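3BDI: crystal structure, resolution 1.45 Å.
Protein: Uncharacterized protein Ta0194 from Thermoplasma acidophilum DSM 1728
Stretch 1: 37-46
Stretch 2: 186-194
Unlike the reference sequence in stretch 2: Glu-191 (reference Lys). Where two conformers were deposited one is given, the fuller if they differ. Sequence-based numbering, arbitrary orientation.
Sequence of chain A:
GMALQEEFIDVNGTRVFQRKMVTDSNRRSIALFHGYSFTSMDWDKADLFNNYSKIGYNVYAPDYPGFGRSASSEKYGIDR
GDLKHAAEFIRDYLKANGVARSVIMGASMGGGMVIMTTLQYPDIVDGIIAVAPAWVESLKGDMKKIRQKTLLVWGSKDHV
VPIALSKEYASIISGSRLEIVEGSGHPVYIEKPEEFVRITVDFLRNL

Stretch 1 37-46: SFTSMDWDKA
Stretch 2 (186-194) HPVYIEKPE

The apolar centre of the contact is built on Tyr-189 and Ile-190, which lie in the short helix 188-191 and bury 92 and 83 Å² against the other stretch. Neither CA-to-CB bond points at stretch 1; both run sideways, and the rotamers bring the side-chain ends nearer. Tyr-189 has chi1 49° (p) and chi2 88°. One face of its ring receives the edge of Trp-43: the six-membered ring of Trp-43 and the Tyr-189 ring have centroids 4.9 Å apart and planes at 55°, and Trp-43 CZ3 lies 3.6 Å from Tyr-189 CD1. This edge-to-face geometry sets C-H groups of one ring against the pi cloud of the other. The CA-to-CB bond of Trp-43 points away, but chi1 -54° (m) and chi2 126° return the indole to the contact.

Ile-190, with chi1 -71° (m) and chi2 171° (t), extends CD1 over one face of the Phe-38 ring. The methyl carbon CD1 is 3.6 Å from the ring centroid and 19° off the ring normal, a CH-pi contact; its closest ring atom is Phe-38 CE1, at 3.4 Å from Ile-190 CD1. The CA-to-CB bond of Phe-38 points toward stretch 2, with chi1 -57° (m) and chi2 -70°. Phe-38 CE2 also meets Pro-187 CB at 3.9 Å, and Phe-38 CD2 lies 3.5 Å from Tyr-189 OH. A second apolar patch joins Ala-46 CB to Pro-193 CB at 3.7 Å, where the backbones come close.

The register follows from the CA separations: Phe-38 to Pro-187 9.3 Å, Lys-45 to Ile-190 5.9 Å and Ala-46 to Pro-193 4.7 Å. Residue numbers rise together, so the stretches run in the same general sense and converge toward their C-terminal ends. In stretch 1, Phe-38 is extended (phi/psi -131/177), then the chain coils into a 3-10 segment at 42-44. Asp-42 (chi1 -69°, m) braces this bend, its OD2 accepting from Thr-39 N at 2.9 Å, while Asp-42 N donates to Thr-39 O at 3.0 Å. In stretch 2, Pro-187 (phi/psi -83/79) is the N-cap, and its O accepts from Ile-190 N at 2.9 Å and Glu-191 N at 3.0 Å. Lys-192 (-132/62) leaves helical conformation and is the N-cap of the helix that opens with Pro-193.

At the polar edge, Lys-45 has chi angles 179° (t), 66° (p), -170° (t) and -66° (m). Lys-45 NZ donates a hydrogen bond to Ile-190 O at 2.7 Å, the one direct hydrogen bond between the stretches, pairing a charged ammonium with a carbonyl. A water links the backbones: it donates to Asp-42 O and Tyr-189 O, each 2.9 Å from the water oxygen, and accepts from Ala-46 N at 3.0 Å. The Ala-46 N to Trp-43 O bond is weak at 3.5 Å. In all, 489 Å² is buried.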

# COMPACT_ATOMS: atom_id res chain seq x y z
N SER A 37 10.77 -4.53 6.30
CA SER A 37 11.82 -3.92 7.07
C SER A 37 11.42 -2.61 7.71
O SER A 37 12.23 -2.04 8.44
CB SER A 37 13.06 -3.68 6.20
OG SER A 37 13.58 -4.92 5.73
N PHE A 38 10.19 -2.14 7.44
CA PHE A 38 9.77 -0.79 7.88
C PHE A 38 8.41 -0.89 8.56
O PHE A 38 7.85 -1.98 8.74
CB PHE A 38 9.73 0.15 6.68
CG PHE A 38 11.08 0.22 5.97
CD1 PHE A 38 12.15 0.85 6.61
CD2 PHE A 38 11.30 -0.40 4.74
CE1 PHE A 38 13.41 0.87 6.04
CE2 PHE A 38 12.58 -0.36 4.17
CZ PHE A 38 13.62 0.26 4.83
N THR A 39 7.94 0.26 9.06
CA THR A 39 6.64 0.31 9.70
C THR A 39 5.87 1.52 9.23
O THR A 39 6.36 2.30 8.39
CB THR A 39 6.75 0.32 11.26
OG1 THR A 39 7.15 1.61 11.77
CG2 THR A 39 7.68 -0.75 11.78
N SER A 40 4.69 1.76 9.83
CA SER A 40 3.92 2.96 9.53
C SER A 40 4.63 4.25 9.92
O SER A 40 4.27 5.32 9.39
CB SER A 40 2.56 2.90 10.21
OG SER A 40 2.72 2.93 11.61
N MSE A 41 5.64 4.17 10.80
CA MSE A 41 6.44 5.36 11.14
C MSE A 41 7.27 5.85 9.95
O MSE A 41 7.55 7.05 9.84
CB MSE A 41 7.35 5.10 12.34
CG MSE A 41 6.62 4.69 13.59
SE MSE A 41 5.44 6.07 14.29
CE MSE A 41 6.79 7.37 14.66
N ASP A 42 7.64 4.94 9.06
CA ASP A 42 8.61 5.29 8.03
C ASP A 42 8.05 6.13 6.90
O ASP A 42 8.81 6.70 6.12
CB ASP A 42 9.29 4.03 7.54
CG ASP A 42 10.17 3.46 8.59
OD1 ASP A 42 11.23 4.07 8.87
OD2 ASP A 42 9.85 2.43 9.21
N TRP A 43 6.73 6.27 6.80
CA TRP A 43 6.09 7.14 5.86
C TRP A 43 6.35 8.62 6.25
O TRP A 43 6.03 9.51 5.44
CB TRP A 43 4.56 6.88 5.83
CG TRP A 43 4.13 5.46 5.58
CD1 TRP A 43 3.28 4.76 6.39
CD2 TRP A 43 4.47 4.58 4.48
NE1 TRP A 43 3.08 3.50 5.87
CE2 TRP A 43 3.81 3.35 4.71
CE3 TRP A 43 5.34 4.67 3.38
CZ2 TRP A 43 3.89 2.29 3.84
CZ3 TRP A 43 5.42 3.59 2.51
CH2 TRP A 43 4.69 2.40 2.76
N ASP A 44 6.88 8.88 7.44
CA ASP A 44 7.27 10.26 7.84
C ASP A 44 8.31 10.80 6.85
O ASP A 44 8.37 12.01 6.62
CB ASP A 44 7.96 10.28 9.23
CG ASP A 44 7.01 10.20 10.42
OD1 ASP A 44 5.80 10.32 10.20
OD2 ASP A 44 7.58 10.07 11.55
N LYS A 45 9.18 9.95 6.31
CA LYS A 45 10.32 10.47 5.55
C LYS A 45 9.84 11.25 4.32
O LYS A 45 10.47 12.24 3.94
CB LYS A 45 11.23 9.31 5.13
CG LYS A 45 12.43 9.67 4.31
CD LYS A 45 13.45 10.50 5.08
CE LYS A 45 14.52 11.03 4.17
NZ LYS A 45 15.35 9.87 3.63
N ALA A 46 8.76 10.77 3.68
CA ALA A 46 8.17 11.45 2.55
C ALA A 46 6.95 12.27 2.88
O ALA A 46 6.25 12.77 1.98
CB ALA A 46 7.84 10.40 1.46
N HIS A 186 15.49 -0.27 -3.49
CA HIS A 186 14.19 -0.85 -3.29
C HIS A 186 13.16 0.08 -2.57
O HIS A 186 12.05 0.20 -3.15
CB HIS A 186 14.41 -2.25 -2.70
CG HIS A 186 13.18 -3.07 -2.50
ND1 HIS A 186 12.39 -3.51 -3.55
CD2 HIS A 186 12.65 -3.60 -1.38
CE1 HIS A 186 11.38 -4.22 -3.05
NE2 HIS A 186 11.54 -4.30 -1.74
N PRO A 187 13.45 0.72 -1.39
CA PRO A 187 12.52 1.65 -0.63
C PRO A 187 12.51 3.13 -1.12
O PRO A 187 13.13 4.07 -0.58
CB PRO A 187 13.07 1.60 0.79
CG PRO A 187 14.40 1.31 0.64
CD PRO A 187 14.65 0.50 -0.60
N VAL A 188 11.78 3.29 -2.20
CA VAL A 188 11.85 4.50 -2.94
C VAL A 188 11.39 5.71 -2.14
O VAL A 188 11.92 6.83 -2.29
CB VAL A 188 11.03 4.39 -4.28
CG1 VAL A 188 11.19 5.64 -5.12
CG2 VAL A 188 11.45 3.12 -5.10
N TYR A 189 10.36 5.48 -1.33
CA TYR A 189 9.74 6.49 -0.47
C TYR A 189 10.66 6.92 0.69
O TYR A 189 10.35 7.86 1.40
CB TYR A 189 8.37 5.96 0.07
CG TYR A 189 8.53 4.58 0.62
CD1 TYR A 189 8.90 4.36 1.93
CD2 TYR A 189 8.44 3.48 -0.21
CE1 TYR A 189 9.16 3.09 2.41
CE2 TYR A 189 8.71 2.22 0.24
CZ TYR A 189 9.07 2.00 1.55
OH TYR A 189 9.40 0.77 2.08
N ILE A 190 11.79 6.23 0.87
CA ILE A 190 12.83 6.64 1.83
C ILE A 190 14.01 7.27 1.10
O ILE A 190 14.55 8.30 1.53
CB ILE A 190 13.31 5.46 2.67
CG1 ILE A 190 12.18 5.05 3.65
CG2 ILE A 190 14.55 5.82 3.49
CD1 ILE A 190 12.44 3.73 4.43
N GLU A 191 14.45 6.68 -0.01
CA GLU A 191 15.67 7.14 -0.63
C GLU A 191 15.47 8.31 -1.58
O GLU A 191 16.37 9.12 -1.75
CB GLU A 191 16.32 6.00 -1.41
CG GLU A 191 16.75 4.86 -0.52
CD GLU A 191 17.41 3.70 -1.25
OE1 GLU A 191 18.03 3.94 -2.31
OE2 GLU A 191 17.38 2.57 -0.70
N LYS A 192 14.32 8.41 -2.25
CA LYS A 192 13.98 9.52 -3.16
C LYS A 192 12.57 10.02 -2.81
O LYS A 192 11.64 9.95 -3.61
CB LYS A 192 14.08 9.09 -4.63
CG LYS A 192 15.52 8.92 -5.10
CD LYS A 192 16.19 10.28 -5.29
CE LYS A 192 17.64 10.16 -5.65
NZ LYS A 192 18.35 11.51 -5.45
N PRO A 193 12.40 10.54 -1.58
CA PRO A 193 11.08 10.87 -1.14
C PRO A 193 10.38 11.95 -1.94
O PRO A 193 9.16 11.88 -2.15
CB PRO A 193 11.29 11.31 0.31
CG PRO A 193 12.71 11.66 0.42
CD PRO A 193 13.42 10.78 -0.54
N GLU A 194 11.12 12.96 -2.39
CA GLU A 194 10.50 14.05 -3.15
C GLU A 194 9.91 13.55 -4.45
O GLU A 194 8.76 13.85 -4.79
CB GLU A 194 11.50 15.20 -3.37
CG GLU A 194 11.79 16.02 -2.12
O HOH W 1 8.35 7.76 3.47